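Local atomic coordinates of erythrocyte membrane protein 1 (Plasmodium falciparum, PDB entry 2XU0), a protein that probably binds receptors on the host cell surface and is represented here by its N-terminal segment and first Duffy-binding-like domain, from a rosetting variant. Residues 162-173 with 263-273; 348-359 with 467-477. The protein carries 10 engineered substitutions. All blocks are in the same frame, centred on the assembly; numbering follows the deposited sequence.

Contact 1 (162-173 with 263-273); sequences LVTAKYEGNYIV and QIWKALTCSAP
Leu268 lies along the Ala165-Gly169 turn of helix 154-175. Its CB rests on Ala165 CB at 3.9 Å; with CG anti to the backbone N (chi1 -179°), the chain then runs on along the neighbouring helix, and the tip CD1 settles 3.4 Å from Ala165 O, beside Gly169 N. The short segments cross at -38° with their axes only 7.5 Å apart, an approach made possible by small residues. Ala165 CB meets Ala267 CB at 3.9 Å, and Gly169, having no side chain, brings its CA to 3.4 Å from Leu268 O in a CA-H...O contact. A second, nearly straight one joins Leu268 CA to Ala165 O (174° at the hydrogen). At the N-terminal end of this interface Leu162 drops its CD2 branch between Ile264 and Ala267.

A type I turn runs from Thr269 to Ala272. Ser271 OG, set over the Asn170 backbone, donates to a water at 2.8 Å; the water in turn donates to Lys166 O at 2.8 Å and Leu268 O at 3.0 Å, so it bridges a carbonyl of each segment, Lys166 O also keeping its helical bond from Asn170 N. Further on, Val173 CG1 touches Pro273 CD.

This is buried helix packing inside the Duffy-binding domain. Helix 186-204 adds Phe196 against Leu268 and Ile188 against Val173, Leu78 of helix 78-81 covers Leu162 and Lys166, and Cys76, the reported disulfide partner of Cys270, touches that residue.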
# COMPACT_ATOMS: atom_id res chain seq x y z
N LEU A 162 2.87 5.02 20.31
CA LEU A 162 1.40 5.07 20.42
C LEU A 162 0.88 6.41 19.93
O LEU A 162 -0.12 6.45 19.22
CB LEU A 162 0.91 4.81 21.86
CG LEU A 162 1.13 3.42 22.48
CD1 LEU A 162 0.37 3.31 23.77
CD2 LEU A 162 0.68 2.29 21.57
N VAL A 163 1.63 7.50 20.22
CA VAL A 163 1.29 8.86 19.76
C VAL A 163 1.34 8.88 18.21
O VAL A 163 0.42 9.41 17.59
CB VAL A 163 2.23 9.94 20.41
CG1 VAL A 163 2.02 11.34 19.80
CG2 VAL A 163 2.04 9.98 21.94
N THR A 164 2.37 8.23 17.60
CA THR A 164 2.49 8.15 16.13
C THR A 164 1.26 7.41 15.55
O THR A 164 0.60 7.90 14.63
CB THR A 164 3.81 7.40 15.76
OG1 THR A 164 4.95 8.10 16.27
CG2 THR A 164 3.96 7.17 14.28
N ALA A 165 0.95 6.23 16.13
CA ALA A 165 -0.18 5.39 15.71
C ALA A 165 -1.51 6.12 15.77
O ALA A 165 -2.23 6.17 14.77
CB ALA A 165 -0.20 4.11 16.54
N LYS A 166 -1.81 6.76 16.93
CA LYS A 166 -3.04 7.54 17.09
C LYS A 166 -3.21 8.56 15.95
O LYS A 166 -4.24 8.55 15.23
CB LYS A 166 -3.04 8.25 18.46
CG LYS A 166 -4.18 9.28 18.65
CD LYS A 166 -3.87 10.28 19.77
CE LYS A 166 -4.92 11.37 19.94
NZ LYS A 166 -4.91 12.37 18.83
N TYR A 167 -2.18 9.39 15.73
CA TYR A 167 -2.24 10.42 14.69
C TYR A 167 -2.27 9.91 13.30
O TYR A 167 -3.12 10.37 12.53
CB TYR A 167 -1.16 11.48 14.90
CG TYR A 167 -1.53 12.45 16.01
CD1 TYR A 167 -1.13 12.22 17.32
CD2 TYR A 167 -2.36 13.54 15.76
CE1 TYR A 167 -1.45 13.11 18.34
CE2 TYR A 167 -2.71 14.43 16.78
CZ TYR A 167 -2.24 14.22 18.07
OH TYR A 167 -2.58 15.08 19.08
N GLU A 168 -1.42 8.91 12.99
CA GLU A 168 -1.41 8.29 11.65
C GLU A 168 -2.81 7.72 11.31
O GLU A 168 -3.34 7.97 10.22
CB GLU A 168 -0.32 7.18 11.56
CG GLU A 168 -0.28 6.44 10.22
CD GLU A 168 -0.09 7.27 8.96
OE1 GLU A 168 0.51 8.37 9.05
OE2 GLU A 168 -0.47 6.77 7.88
N GLY A 169 -3.38 6.98 12.28
CA GLY A 169 -4.73 6.42 12.17
C GLY A 169 -5.77 7.49 11.96
O GLY A 169 -6.64 7.37 11.09
N ASN A 170 -5.66 8.60 12.74
CA ASN A 170 -6.58 9.73 12.58
C ASN A 170 -6.51 10.28 11.19
O ASN A 170 -7.56 10.45 10.56
CB ASN A 170 -6.34 10.80 13.64
CG ASN A 170 -7.62 11.18 14.32
OD1 ASN A 170 -8.63 11.51 13.68
ND2 ASN A 170 -7.64 11.04 15.63
N TYR A 171 -5.28 10.46 10.62
CA TYR A 171 -5.20 10.96 9.25
C TYR A 171 -5.88 9.99 8.31
O TYR A 171 -6.71 10.40 7.51
CB TYR A 171 -3.76 11.28 8.76
CG TYR A 171 -3.77 11.52 7.26
CD1 TYR A 171 -4.11 12.76 6.73
CD2 TYR A 171 -3.64 10.45 6.37
CE1 TYR A 171 -4.29 12.95 5.36
CE2 TYR A 171 -3.86 10.62 5.00
CZ TYR A 171 -4.14 11.88 4.50
OH TYR A 171 -4.32 12.05 3.15
N ILE A 172 -5.47 8.67 8.35
CA ILE A 172 -6.00 7.68 7.41
C ILE A 172 -7.51 7.68 7.43
O ILE A 172 -8.14 7.75 6.37
CB ILE A 172 -5.43 6.23 7.62
CG1 ILE A 172 -3.88 6.12 7.42
CG2 ILE A 172 -6.23 5.16 6.85
CD1 ILE A 172 -3.37 6.40 6.07
N VAL A 173 -8.09 7.53 8.62
CA VAL A 173 -9.55 7.45 8.77
C VAL A 173 -10.23 8.71 8.24
O VAL A 173 -11.26 8.61 7.58
CB VAL A 173 -9.95 7.17 10.24
CG1 VAL A 173 -11.45 7.36 10.47
CG2 VAL A 173 -9.51 5.77 10.66
N GLN A 263 -0.79 -3.33 21.44
CA GLN A 263 -1.12 -1.99 21.96
C GLN A 263 -0.97 -0.95 20.85
O GLN A 263 -1.82 -0.06 20.70
CB GLN A 263 -0.17 -1.56 23.09
CG GLN A 263 0.05 -2.56 24.20
CD GLN A 263 1.00 -2.01 25.22
OE1 GLN A 263 0.69 -1.04 25.93
NE2 GLN A 263 2.20 -2.59 25.29
N ILE A 264 0.09 -1.09 20.03
CA ILE A 264 0.31 -0.20 18.88
C ILE A 264 -0.91 -0.25 17.94
O ILE A 264 -1.42 0.80 17.54
CB ILE A 264 1.68 -0.48 18.19
CG1 ILE A 264 2.85 -0.03 19.13
CG2 ILE A 264 1.78 0.26 16.81
CD1 ILE A 264 4.23 -0.88 19.06
N TRP A 265 -1.43 -1.47 17.64
CA TRP A 265 -2.62 -1.63 16.77
C TRP A 265 -3.83 -0.95 17.42
O TRP A 265 -4.65 -0.38 16.70
CB TRP A 265 -2.95 -3.11 16.53
CG TRP A 265 -4.17 -3.32 15.66
CD1 TRP A 265 -5.42 -3.68 16.06
CD2 TRP A 265 -4.27 -3.07 14.25
NE1 TRP A 265 -6.30 -3.63 15.01
CE2 TRP A 265 -5.60 -3.32 13.87
CE3 TRP A 265 -3.34 -2.68 13.26
CZ2 TRP A 265 -6.04 -3.17 12.55
CZ3 TRP A 265 -3.78 -2.53 11.96
CH2 TRP A 265 -5.10 -2.81 11.60
N LYS A 266 -3.96 -1.08 18.78
CA LYS A 266 -5.05 -0.47 19.56
C LYS A 266 -4.98 1.05 19.40
O LYS A 266 -5.96 1.65 19.01
CB LYS A 266 -4.97 -0.91 21.04
CG LYS A 266 -6.22 -0.56 21.84
CD LYS A 266 -6.22 -1.16 23.24
CE LYS A 266 -7.45 -0.70 24.00
NZ LYS A 266 -7.44 -1.13 25.42
N ALA A 267 -3.80 1.67 19.60
CA ALA A 267 -3.65 3.11 19.39
C ALA A 267 -3.99 3.52 17.94
O ALA A 267 -4.76 4.47 17.71
CB ALA A 267 -2.24 3.55 19.76
N LEU A 268 -3.45 2.78 16.95
CA LEU A 268 -3.69 3.06 15.54
C LEU A 268 -5.17 3.11 15.17
O LEU A 268 -5.55 3.88 14.29
CB LEU A 268 -2.92 2.05 14.64
CG LEU A 268 -3.04 2.23 13.10
CD1 LEU A 268 -2.35 3.53 12.61
CD2 LEU A 268 -2.45 1.03 12.38
N THR A 269 -5.98 2.25 15.82
CA THR A 269 -7.42 2.16 15.54
C THR A 269 -8.30 3.01 16.50
O THR A 269 -9.52 2.94 16.37
CB THR A 269 -7.89 0.70 15.57
OG1 THR A 269 -7.48 0.16 16.83
CG2 THR A 269 -7.37 -0.11 14.41
N CYS A 270 -7.71 3.82 17.41
CA CYS A 270 -8.44 4.73 18.33
C CYS A 270 -9.61 5.46 17.63
O CYS A 270 -10.73 5.48 18.15
CB CYS A 270 -7.51 5.74 19.01
SG CYS A 270 -6.46 5.06 20.32
N SER A 271 -9.36 6.01 16.42
CA SER A 271 -10.33 6.77 15.63
C SER A 271 -10.99 5.98 14.52
O SER A 271 -11.68 6.56 13.69
CB SER A 271 -9.66 7.99 15.01
OG SER A 271 -8.56 7.58 14.21
N ALA A 272 -10.75 4.67 14.47
CA ALA A 272 -11.31 3.86 13.38
C ALA A 272 -12.83 3.86 13.49
O ALA A 272 -13.34 3.83 14.61
CB ALA A 272 -10.75 2.44 13.42
N PRO A 273 -13.57 3.98 12.36
CA PRO A 273 -15.04 3.98 12.45
C PRO A 273 -15.55 2.72 13.12
O PRO A 273 -14.94 1.66 12.96
CB PRO A 273 -15.48 4.00 10.99
CG PRO A 273 -14.32 4.50 10.23
CD PRO A 273 -13.12 4.00 10.95
O HOH W 1 -6.21 6.59 15.32

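Contact 2 (348-359 with 467-477); sequences SGDGHDCTQTNL and CKTCPLYGVTC
Ser348 OG, on a side chain whose CB packs against Cys470 N, is gripped from several sides: His352 N donates to it at 3.2 Å, Asp350 N adds a weak bond, and a water lies 2.9 Å away. That water accepts from Cys470 N at 2.9 Å and donates to Asp350 OD2, joining the 348-351 turn to residues 467-477. Nearby, Gly349 N makes a weak bond to Cys467 O.

The covalent link is the disulfide Cys354-Cys470, with a left-handed twist of -88° about the S-S bond; His352 CB lies against Cys470 SG. Just beyond it Val475 N donates to Cys354 O (2.9 Å, 155°), and Thr355 CA points its hydrogen at Val475 O, 3.3 Å away. Asp353 holds the type I turn from Asp353 to Gln356: its OD1 accepts from Thr355 N, an Asx turn, and also from Thr355 OG1 on the same face of the carboxylate. Leu359, with CG anti to its carbonyl carbon (chi1 -57°), lays CD1 3.3 Å from Cys470 O.

The arrangement is a disulfide-pinned pairing of two largely irregular loops, of which 348-359 belongs to the C-terminal subdomain of the Duffy-binding-like domain. Tyr346 of strand 345-346 packs on Cys354, Pro471 and Val475, strand 475-477 pairs antiparallel with strand 483-485, and Cys467 is tied by a disulfide to Cys377 in helix 371-407.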
# COMPACT_ATOMS: atom_id res chain seq x y z
N SER A 348 -13.03 11.51 -30.75
CA SER A 348 -11.85 10.66 -30.86
C SER A 348 -10.71 11.34 -30.07
O SER A 348 -10.83 12.53 -29.72
CB SER A 348 -11.45 10.51 -32.32
OG SER A 348 -10.73 11.63 -32.82
N GLY A 349 -9.63 10.60 -29.83
CA GLY A 349 -8.44 11.10 -29.15
C GLY A 349 -7.77 12.24 -29.89
O GLY A 349 -7.07 13.05 -29.27
N ASP A 350 -8.00 12.33 -31.24
CA ASP A 350 -7.46 13.40 -32.10
C ASP A 350 -8.36 14.67 -32.09
O ASP A 350 -8.07 15.65 -32.80
CB ASP A 350 -7.23 12.91 -33.56
CG ASP A 350 -6.53 11.57 -33.71
OD1 ASP A 350 -5.31 11.50 -33.42
OD2 ASP A 350 -7.18 10.60 -34.19
N GLY A 351 -9.43 14.65 -31.31
CA GLY A 351 -10.39 15.75 -31.21
C GLY A 351 -11.39 15.81 -32.35
O GLY A 351 -12.03 16.86 -32.56
N HIS A 352 -11.55 14.71 -33.11
CA HIS A 352 -12.51 14.65 -34.22
C HIS A 352 -13.90 14.36 -33.69
O HIS A 352 -14.05 13.60 -32.71
CB HIS A 352 -12.15 13.56 -35.25
CG HIS A 352 -10.78 13.68 -35.84
ND1 HIS A 352 -10.21 12.64 -36.54
CD2 HIS A 352 -9.91 14.72 -35.83
CE1 HIS A 352 -9.02 13.06 -36.93
NE2 HIS A 352 -8.79 14.31 -36.52
N ASP A 353 -14.92 14.94 -34.34
CA ASP A 353 -16.31 14.66 -33.99
C ASP A 353 -16.70 13.49 -34.90
O ASP A 353 -16.88 13.67 -36.11
CB ASP A 353 -17.21 15.90 -34.19
CG ASP A 353 -18.70 15.70 -33.96
OD1 ASP A 353 -19.10 14.57 -33.55
OD2 ASP A 353 -19.47 16.66 -34.18
N CYS A 354 -16.80 12.29 -34.31
CA CYS A 354 -17.10 11.05 -35.04
C CYS A 354 -18.49 11.04 -35.71
O CYS A 354 -18.68 10.31 -36.70
CB CYS A 354 -16.86 9.83 -34.15
SG CYS A 354 -15.18 9.73 -33.46
N THR A 355 -19.41 11.91 -35.24
CA THR A 355 -20.75 12.08 -35.81
C THR A 355 -20.70 12.85 -37.16
O THR A 355 -21.66 12.79 -37.94
CB THR A 355 -21.75 12.69 -34.80
OG1 THR A 355 -21.54 14.10 -34.67
CG2 THR A 355 -21.71 12.01 -33.43
N GLN A 356 -19.59 13.56 -37.42
CA GLN A 356 -19.39 14.33 -38.66
C GLN A 356 -18.04 14.03 -39.34
O GLN A 356 -17.61 14.80 -40.21
CB GLN A 356 -19.51 15.84 -38.37
CG GLN A 356 -20.87 16.23 -37.79
CD GLN A 356 -20.94 17.71 -37.56
OE1 GLN A 356 -21.12 18.51 -38.51
NE2 GLN A 356 -20.82 18.10 -36.30
N THR A 357 -17.39 12.90 -38.96
CA THR A 357 -16.08 12.49 -39.50
C THR A 357 -16.18 11.16 -40.23
O THR A 357 -16.87 10.24 -39.78
CB THR A 357 -15.02 12.50 -38.38
OG1 THR A 357 -14.91 13.82 -37.86
CG2 THR A 357 -13.63 12.02 -38.83
N ASN A 358 -15.47 11.07 -41.36
CA ASN A 358 -15.37 9.87 -42.18
C ASN A 358 -13.92 9.73 -42.63
O ASN A 358 -13.50 10.35 -43.61
CB ASN A 358 -16.33 9.94 -43.37
CG ASN A 358 -16.67 8.58 -43.94
OD1 ASN A 358 -15.80 7.85 -44.43
ND2 ASN A 358 -17.94 8.23 -43.90
N LEU A 359 -13.13 8.94 -41.86
CA LEU A 359 -11.71 8.72 -42.12
C LEU A 359 -11.43 7.98 -43.45
O LEU A 359 -10.40 8.22 -44.08
CB LEU A 359 -11.00 8.04 -40.92
CG LEU A 359 -11.09 8.76 -39.56
CD1 LEU A 359 -10.54 7.90 -38.46
CD2 LEU A 359 -10.35 10.07 -39.58
N CYS A 467 -10.68 7.17 -26.43
CA CYS A 467 -9.62 7.93 -27.10
C CYS A 467 -9.24 7.37 -28.45
O CYS A 467 -8.44 8.00 -29.16
CB CYS A 467 -8.39 8.04 -26.19
SG CYS A 467 -8.74 8.86 -24.62
N LYS A 468 -9.78 6.19 -28.83
CA LYS A 468 -9.45 5.58 -30.13
C LYS A 468 -9.84 6.51 -31.28
O LYS A 468 -10.68 7.41 -31.08
CB LYS A 468 -10.12 4.21 -30.31
CG LYS A 468 -9.54 3.12 -29.41
CD LYS A 468 -10.30 1.81 -29.56
CE LYS A 468 -9.56 0.64 -28.95
NZ LYS A 468 -9.62 0.64 -27.46
N THR A 469 -9.21 6.32 -32.46
CA THR A 469 -9.53 7.11 -33.67
C THR A 469 -10.99 6.80 -34.02
O THR A 469 -11.45 5.70 -33.73
CB THR A 469 -8.60 6.75 -34.84
OG1 THR A 469 -8.70 5.35 -35.14
CG2 THR A 469 -7.15 7.12 -34.59
N CYS A 470 -11.71 7.76 -34.63
CA CYS A 470 -13.12 7.56 -35.03
C CYS A 470 -13.33 6.24 -35.75
O CYS A 470 -12.54 5.96 -36.67
CB CYS A 470 -13.60 8.71 -35.91
SG CYS A 470 -13.96 10.23 -35.02
N PRO A 471 -14.47 5.53 -35.53
CA PRO A 471 -14.79 4.38 -36.40
C PRO A 471 -14.79 4.87 -37.86
O PRO A 471 -15.31 5.95 -38.11
CB PRO A 471 -16.17 3.95 -35.92
CG PRO A 471 -16.25 4.44 -34.52
CD PRO A 471 -15.55 5.77 -34.56
N LEU A 472 -14.07 4.16 -38.77
CA LEU A 472 -13.81 4.49 -40.19
C LEU A 472 -14.84 5.26 -41.01
O LEU A 472 -14.46 6.13 -41.79
CB LEU A 472 -13.35 3.25 -41.00
CG LEU A 472 -11.99 2.63 -40.64
CD1 LEU A 472 -11.81 1.32 -41.37
CD2 LEU A 472 -10.83 3.57 -40.99
N TYR A 473 -16.13 4.88 -40.90
CA TYR A 473 -17.23 5.48 -41.68
C TYR A 473 -18.10 6.45 -40.86
O TYR A 473 -19.16 6.88 -41.34
CB TYR A 473 -18.07 4.35 -42.33
CG TYR A 473 -17.22 3.23 -42.89
CD1 TYR A 473 -17.18 1.99 -42.27
CD2 TYR A 473 -16.37 3.45 -43.97
CE1 TYR A 473 -16.35 0.97 -42.75
CE2 TYR A 473 -15.53 2.45 -44.45
CZ TYR A 473 -15.53 1.21 -43.84
OH TYR A 473 -14.68 0.24 -44.32
N GLY A 474 -17.63 6.79 -39.66
CA GLY A 474 -18.31 7.68 -38.73
C GLY A 474 -19.34 6.99 -37.87
O GLY A 474 -19.50 5.76 -37.92
N VAL A 475 -20.04 7.79 -37.03
CA VAL A 475 -21.09 7.30 -36.13
C VAL A 475 -22.39 8.10 -36.30
O VAL A 475 -22.35 9.29 -36.60
CB VAL A 475 -20.69 7.15 -34.63
CG1 VAL A 475 -19.49 6.23 -34.44
CG2 VAL A 475 -20.45 8.50 -33.95
N THR A 476 -23.53 7.43 -36.10
CA THR A 476 -24.86 8.03 -36.14
C THR A 476 -25.49 7.82 -34.79
O THR A 476 -25.63 6.69 -34.32
CB THR A 476 -25.71 7.52 -37.32
OG1 THR A 476 -25.05 7.87 -38.54
CG2 THR A 476 -27.11 8.12 -37.34
N CYS A 477 -25.82 8.93 -34.14
CA CYS A 477 -26.46 8.94 -32.84
C CYS A 477 -27.93 9.27 -33.05
O CYS A 477 -28.26 10.27 -33.71
CB CYS A 477 -25.76 9.92 -31.90
SG CYS A 477 -23.98 9.61 -31.69
O HOH W 2 -10.06 10.11 -35.14

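How the contacts relate
From the N terminus, the chain passes through helix 154-175; 89 residues, mostly helix, separate 162-173 from 263-273, where helix 249-268 returns to it and contact 1 closes that loop within the Duffy-binding domain. Only after this does the chain enter the long helix 311-338 and reach the loop that opens contact 2. Helix 371-407 and the shorter helices after it follow, and residues 467-477 come back to close the second loop. The two loops are in series, neither nested nor crossed. Their centres lie about 52 Å apart, on opposite sides of the chain's centre: contact 1 joins helices in the body, contact 2 fastens the C-terminal end of this fragment beside strand 345-346.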